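Local coordinates for O-methyltransferase family 2 (Planctopirus limnophila, PDB 5I2H) that transfers methyl groups from S-adenosyl-L-methionine to hydroxyl oxygens, is seen here in complex with the flavone apigenin, and probably works as a dimer, at the interface of chains A and B. Coordinates in Å, arbitrary orientation; residue numbers count along the deposited sequence, not the author numbering. Chains: chain A/B, O-methyltransferase family 2.

Contact 1: the interface of chains A and B. Residues chain A 16-17, 20; chain B 79, 93, 97-98, 106.
In the N-terminal dimerisation region, the start of helix 18-24 in chain A and the residue leading into it, A:Ile20 and A:Val17, press against the end of helix 92-97 and the loops beside it in chain B. A:Val17 lies over one face of the B:His97 imidazole, its CB 3.6 Å above the ring plane and over its centre, a CH-pi contact. With CG2 anti to the backbone N (chi1 69° for CG1), A:Val17 CG2 passes beyond the ring centre to the inner end of the histidine, 3.6 Å from B:His97 CG. On another flank, A:Val17 CG2 lies 3.7 Å from B:Val106 CG2. A:Ile20 works through the end of its chain. Its CG1 stands anti to the carbonyl carbon (chi1 -69°) and the chain runs on extended, so that CD1 and the B:Leu93 side chain reach toward each other tip to tip, with 3.8 Å between A:Ile20 CD1 and B:Leu93 CG. B:His97 CB lies 3.9 Å from A:Ile20 CD1, and B:Leu79 CD2 adds a flank at 4.0 Å from the same A:Ile20 atom. At the outer end, B:Leu93 turns CD1 to the backbone carbonyl oxygen of A:Asp16, 3.4 Å away. The patch thus seats the first turn of one subunit's helix on a mostly apolar surface of the other, and probably helps to hold the dimer together.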
loop_
_atom_site.group_PDB
_atom_site.type_symbol
_atom_site.label_atom_id
_atom_site.label_comp_id
_atom_site.label_asym_id
_atom_site.label_seq_id
_atom_site.Cartn_x
_atom_site.Cartn_y
_atom_site.Cartn_z
ATOM N N ASP A 16 -3.822 -18.365 -5.938
ATOM C CA ASP A 16 -2.538 -17.682 -6.058
ATOM C C ASP A 16 -2.468 -16.625 -4.956
ATOM O O ASP A 16 -3.224 -15.652 -4.974
ATOM C CB ASP A 16 -2.412 -17.055 -7.436
ATOM C CG ASP A 16 -1.063 -16.398 -7.683
ATOM O OD1 ASP A 16 -0.232 -16.339 -6.778
ATOM O OD2 ASP A 16 -0.823 -15.952 -8.816
ATOM N N VAL A 17 -1.544 -16.818 -4.010
ATOM C CA VAL A 17 -1.392 -15.928 -2.863
ATOM C C VAL A 17 -0.772 -14.588 -3.244
ATOM O O VAL A 17 -0.793 -13.641 -2.441
ATOM C CB VAL A 17 -0.526 -16.637 -1.793
ATOM C CG1 VAL A 17 0.927 -16.772 -2.290
ATOM C CG2 VAL A 17 -0.586 -15.892 -0.429
ATOM N N ILE A 20 -1.930 -11.023 -2.130
ATOM C CA ILE A 20 -1.851 -10.694 -0.707
ATOM C C ILE A 20 -0.477 -10.112 -0.383
ATOM O O ILE A 20 -0.362 -9.159 0.393
ATOM C CB ILE A 20 -2.172 -11.929 0.156
ATOM C CG1 ILE A 20 -3.654 -12.291 0.024
ATOM C CG2 ILE A 20 -1.769 -11.665 1.632
ATOM C CD1 ILE A 20 -4.003 -13.684 0.562
ATOM N N LEU B 79 -10.922 -10.650 0.431
ATOM C CA LEU B 79 -10.626 -11.622 1.481
ATOM C C LEU B 79 -11.872 -12.053 2.246
ATOM O O LEU B 79 -11.923 -13.174 2.770
ATOM C CB LEU B 79 -9.602 -11.022 2.467
ATOM C CG LEU B 79 -8.268 -10.741 1.799
ATOM C CD1 LEU B 79 -7.367 -9.998 2.809
ATOM C CD2 LEU B 79 -7.606 -12.031 1.266
ATOM N N LEU B 93 -9.445 -17.296 -1.356
ATOM C CA LEU B 93 -8.124 -16.699 -1.191
ATOM C C LEU B 93 -7.760 -16.581 0.284
ATOM O O LEU B 93 -6.663 -16.996 0.709
ATOM C CB LEU B 93 -8.120 -15.331 -1.857
ATOM C CG LEU B 93 -6.756 -14.668 -1.914
ATOM C CD1 LEU B 93 -5.909 -15.446 -2.915
ATOM C CD2 LEU B 93 -6.923 -13.227 -2.373
ATOM N N HIS B 97 -4.994 -18.935 2.453
ATOM C CA HIS B 97 -3.717 -18.311 2.760
ATOM C C HIS B 97 -3.686 -17.535 4.058
ATOM O O HIS B 97 -2.601 -17.130 4.476
ATOM C CB HIS B 97 -3.298 -17.382 1.600
ATOM C CG HIS B 97 -3.321 -18.078 0.279
ATOM N ND1 HIS B 97 -2.485 -19.138 -0.003
ATOM C CD2 HIS B 97 -4.063 -17.866 -0.841
ATOM C CE1 HIS B 97 -2.753 -19.583 -1.221
ATOM N NE2 HIS B 97 -3.691 -18.817 -1.755
ATOM N N LEU B 98 -4.827 -17.274 4.689
ATOM C CA LEU B 98 -4.807 -16.484 5.915
ATOM C C LEU B 98 -5.365 -17.241 7.108
ATOM O O LEU B 98 -5.432 -16.686 8.206
ATOM C CB LEU B 98 -5.545 -15.156 5.711
ATOM C CG LEU B 98 -4.856 -14.251 4.674
ATOM C CD1 LEU B 98 -5.686 -12.981 4.476
ATOM C CD2 LEU B 98 -3.414 -13.923 5.070
ATOM N N VAL B 106 0.072 -17.981 4.682
ATOM C CA VAL B 106 1.171 -17.052 4.845
ATOM C C VAL B 106 0.917 -16.130 6.036
ATOM O O VAL B 106 1.425 -15.018 6.090
ATOM C CB VAL B 106 1.435 -16.258 3.547
ATOM C CG1 VAL B 106 1.803 -17.235 2.391
ATOM C CG2 VAL B 106 0.223 -15.367 3.175
#

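Contact 2: the interface of chains A and B. Residues chain A 30, 109-110, 113; chain B 24.
A hydrogen bond links A:Thr30 and B:Phe24: the hydroxyl OG1 of A:Thr30 donates to the backbone O of B:Phe24 over 2.7 Å. The donor comes in from above the carbonyl plane, 60° out of it, with a C=O...donor angle of 119°, so it is not aimed at a lone pair. Because B:Phe24 is the last residue of helix 18-24, the hydroxyl takes up a carbonyl at the helix's C-terminal end. The phenyl ring carries the apolar contacts; it stands anti to its own backbone N (chi1 -179°) and is thereby carried into chain A. A CH-pi contact covers one face: A:Ile110 CD1 sits 4.0 Å from the centroid of the B:Phe24 ring. A:Thr30 CG2 approaches from the opposite side, 3.9 Å from B:Phe24 CE1. Among the apolar contacts at the rim, A:Ala113 CB meets the outer end, 3.7 Å from CE1 of B:Phe24, while A:Tyr109 presents its CE1 to the other long side, 3.7 Å from B:Phe24 CE2. The two aromatic rings are steeply inclined and do not stack. Of a different kind is the approach of a backbone oxygen to ring carbons: O of A:Ile110 lies 3.4 Å from B:Phe24 CE1, a contact rather than a bond. In the fold, the phenyl plugs in between helix 26-39 and the segment formed by helix 107-110 and the 3-10 helix 111-113 of chain A.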
loop_
_atom_site.group_PDB
_atom_site.type_symbol
_atom_site.label_atom_id
_atom_site.label_comp_id
_atom_site.label_asym_id
_atom_site.label_seq_id
_atom_site.Cartn_x
_atom_site.Cartn_y
_atom_site.Cartn_z
ATOM N N THR A 30 3.497 4.471 1.134
ATOM C CA THR A 30 3.274 5.631 1.998
ATOM C C THR A 30 4.595 6.194 2.506
ATOM O O THR A 30 4.837 7.404 2.458
ATOM C CB THR A 30 2.415 5.213 3.190
ATOM O OG1 THR A 30 1.250 4.564 2.698
ATOM C CG2 THR A 30 2.053 6.421 4.075
ATOM N N TYR A 109 -0.261 17.386 2.148
ATOM C CA TYR A 109 -1.076 16.243 2.535
ATOM C C TYR A 109 -0.209 15.006 2.758
ATOM O O TYR A 109 -0.333 14.323 3.787
ATOM C CB TYR A 109 -2.147 15.977 1.466
ATOM C CG TYR A 109 -3.227 14.991 1.887
ATOM C CD1 TYR A 109 -3.029 13.617 1.803
ATOM C CD2 TYR A 109 -4.448 15.452 2.393
ATOM C CE1 TYR A 109 -4.031 12.715 2.199
ATOM C CE2 TYR A 109 -5.443 14.579 2.795
ATOM C CZ TYR A 109 -5.241 13.204 2.698
ATOM O OH TYR A 109 -6.270 12.351 3.098
ATOM N N ILE A 110 0.700 14.722 1.819
ATOM C CA ILE A 110 1.673 13.635 1.987
ATOM C C ILE A 110 2.479 13.822 3.264
ATOM O O ILE A 110 2.792 12.851 3.969
ATOM C CB ILE A 110 2.600 13.568 0.758
ATOM C CG1 ILE A 110 1.784 13.419 -0.538
ATOM C CG2 ILE A 110 3.667 12.483 0.920
ATOM C CD1 ILE A 110 0.889 12.235 -0.556
ATOM N N ALA A 113 2.194 12.272 6.979
ATOM C CA ALA A 113 2.834 11.036 7.400
ATOM C C ALA A 113 4.320 11.210 7.665
ATOM O O ALA A 113 5.013 10.208 7.877
ATOM C CB ALA A 113 2.622 9.943 6.344
ATOM N N PHE B 24 -0.709 6.694 -1.468
ATOM C CA PHE B 24 -0.415 7.173 -0.134
ATOM C C PHE B 24 -1.163 6.394 0.942
ATOM O O PHE B 24 -0.701 6.377 2.082
ATOM C CB PHE B 24 -0.748 8.675 -0.076
ATOM C CG PHE B 24 -0.466 9.310 1.245
ATOM C CD1 PHE B 24 0.845 9.426 1.713
ATOM C CD2 PHE B 24 -1.507 9.808 2.008
ATOM C CE1 PHE B 24 1.120 10.030 2.955
ATOM C CE2 PHE B 24 -1.262 10.441 3.256
ATOM C CZ PHE B 24 0.058 10.540 3.732
#

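Contact 3: the interface of chains A and B. Residues chain A 79, 93, 97-98, 106, 110; chain B 17, 20.
NE2 of the A:His97 imidazole lies 3.7 Å from the backbone N of B:Val17, which is not a hydrogen bond. The contact is instead apolar: B:Val17 CB rests 3.6 Å above the ring plane, over its centre, and the neighbouring methyl CG2 leans on the ring's inner end, 3.6 Å from A:His97 CG. That methyl lies beside A:Val106 too, whose CG2 is 3.8 Å from B:Val17 CG2. In A:His97 a chi1 of -53° turns the ring beside the backbone N and brings its face to B:Val17; CB itself touches B:Ile20. CD1 of B:Ile20 fits among several groups, at 3.8 Å from A:His97 CB and near A:Leu93 CG, the leucine meeting it tip to tip. A:Leu98 comes up end-on as well, with CD1 4.0 Å from B:Ile20 CD1, and A:Leu79 CD2 closes in on CG1 of the isoleucine. Replacing A:His97 with an alanine keeps the CB beside B:Ile20, but B:Val17 would probably lose the flat face beneath it, and a gap would be likely to open there. The other branch of B:Ile20 turns away from this cluster toward A:Ile110: the two side chains cross at about a right angle, with B:Ile20 CG2 4.0 Å from A:Ile110 CD1.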
loop_
_atom_site.group_PDB
_atom_site.type_symbol
_atom_site.label_atom_id
_atom_site.label_comp_id
_atom_site.label_asym_id
_atom_site.label_seq_id
_atom_site.Cartn_x
_atom_site.Cartn_y
_atom_site.Cartn_z
ATOM N N LEU A 79 6.298 8.685 -10.937
ATOM C CA LEU A 79 6.627 10.028 -10.458
ATOM C C LEU A 79 7.974 10.522 -10.955
ATOM O O LEU A 79 8.181 11.736 -11.076
ATOM C CB LEU A 79 6.604 10.065 -8.927
ATOM C CG LEU A 79 5.246 9.690 -8.327
ATOM C CD1 LEU A 79 5.345 9.590 -6.802
ATOM C CD2 LEU A 79 4.170 10.702 -8.772
ATOM N N LEU A 93 3.035 14.315 -13.516
ATOM C CA LEU A 93 2.276 14.037 -12.308
ATOM C C LEU A 93 3.019 14.521 -11.060
ATOM O O LEU A 93 2.430 15.187 -10.206
ATOM C CB LEU A 93 1.974 12.545 -12.236
ATOM C CG LEU A 93 1.135 12.039 -11.079
ATOM C CD1 LEU A 93 -0.293 12.517 -11.290
ATOM C CD2 LEU A 93 1.219 10.497 -11.001
ATOM N N HIS A 97 2.085 17.951 -8.747
ATOM C CA HIS A 97 1.453 17.643 -7.475
ATOM C C HIS A 97 2.414 17.419 -6.316
ATOM O O HIS A 97 1.954 17.364 -5.175
ATOM C CB HIS A 97 0.527 16.427 -7.648
ATOM C CG HIS A 97 -0.444 16.616 -8.767
ATOM N ND1 HIS A 97 -1.364 17.640 -8.771
ATOM C CD2 HIS A 97 -0.627 15.934 -9.926
ATOM C CE1 HIS A 97 -2.067 17.587 -9.894
ATOM N NE2 HIS A 97 -1.639 16.564 -10.612
ATOM N N LEU A 98 3.713 17.278 -6.554
ATOM C CA LEU A 98 4.633 17.026 -5.448
ATOM C C LEU A 98 5.739 18.071 -5.337
ATOM O O LEU A 98 6.627 17.924 -4.495
ATOM C CB LEU A 98 5.220 15.604 -5.560
ATOM C CG LEU A 98 4.089 14.544 -5.431
ATOM C CD1 LEU A 98 4.469 13.033 -5.836
ATOM C CD2 LEU A 98 3.460 14.566 -4.040
ATOM N N VAL A 106 0.079 18.643 -3.584
ATOM C CA VAL A 106 -0.482 18.021 -2.404
ATOM C C VAL A 106 0.626 17.565 -1.457
ATOM O O VAL A 106 0.421 16.667 -0.644
ATOM C CB VAL A 106 -1.423 16.856 -2.771
ATOM C CG1 VAL A 106 -2.603 17.399 -3.603
ATOM C CG2 VAL A 106 -0.664 15.754 -3.508
ATOM N N ILE A 110 0.700 14.722 1.819
ATOM C CA ILE A 110 1.673 13.635 1.987
ATOM C C ILE A 110 2.479 13.822 3.264
ATOM O O ILE A 110 2.792 12.851 3.969
ATOM C CB ILE A 110 2.600 13.568 0.758
ATOM C CG1 ILE A 110 1.784 13.419 -0.538
ATOM C CG2 ILE A 110 3.667 12.483 0.920
ATOM C CD1 ILE A 110 0.889 12.235 -0.556
ATOM N N VAL B 17 -4.364 14.177 -9.841
ATOM C CA VAL B 17 -3.605 13.783 -8.665
ATOM C C VAL B 17 -4.112 12.498 -8.015
ATOM O O VAL B 17 -3.394 11.926 -7.172
ATOM C CB VAL B 17 -3.667 14.946 -7.653
ATOM C CG1 VAL B 17 -5.088 15.081 -7.079
ATOM C CG2 VAL B 17 -2.647 14.776 -6.557
ATOM N N ILE B 20 -1.918 9.457 -6.740
ATOM C CA ILE B 20 -0.997 9.705 -5.624
ATOM C C ILE B 20 -1.701 9.484 -4.277
ATOM O O ILE B 20 -1.125 8.912 -3.344
ATOM C CB ILE B 20 -0.402 11.129 -5.729
ATOM C CG1 ILE B 20 0.555 11.226 -6.910
ATOM C CG2 ILE B 20 0.288 11.519 -4.410
ATOM C CD1 ILE B 20 0.838 12.640 -7.366
#

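Contact 1 and contact 3 are in essence symmetry mates across the two-fold axis, with slightly different residues given, and the centres of their C-alpha atoms lie about 31 Å apart. Contact 2 is about 10 Å from contact 3 and about 27 Å from contact 1. It adjoins contact 3 through A:Ile110, which serves both, and because both use helix 18-24 of chain B. That one short helix is therefore clasped along its length, from the residue before it to its C-terminal end. Symmetry repeats the set with the chains swapped, a reciprocal exchange that fits a dimerisation region, though the structure alone does not prove the dimer in solution.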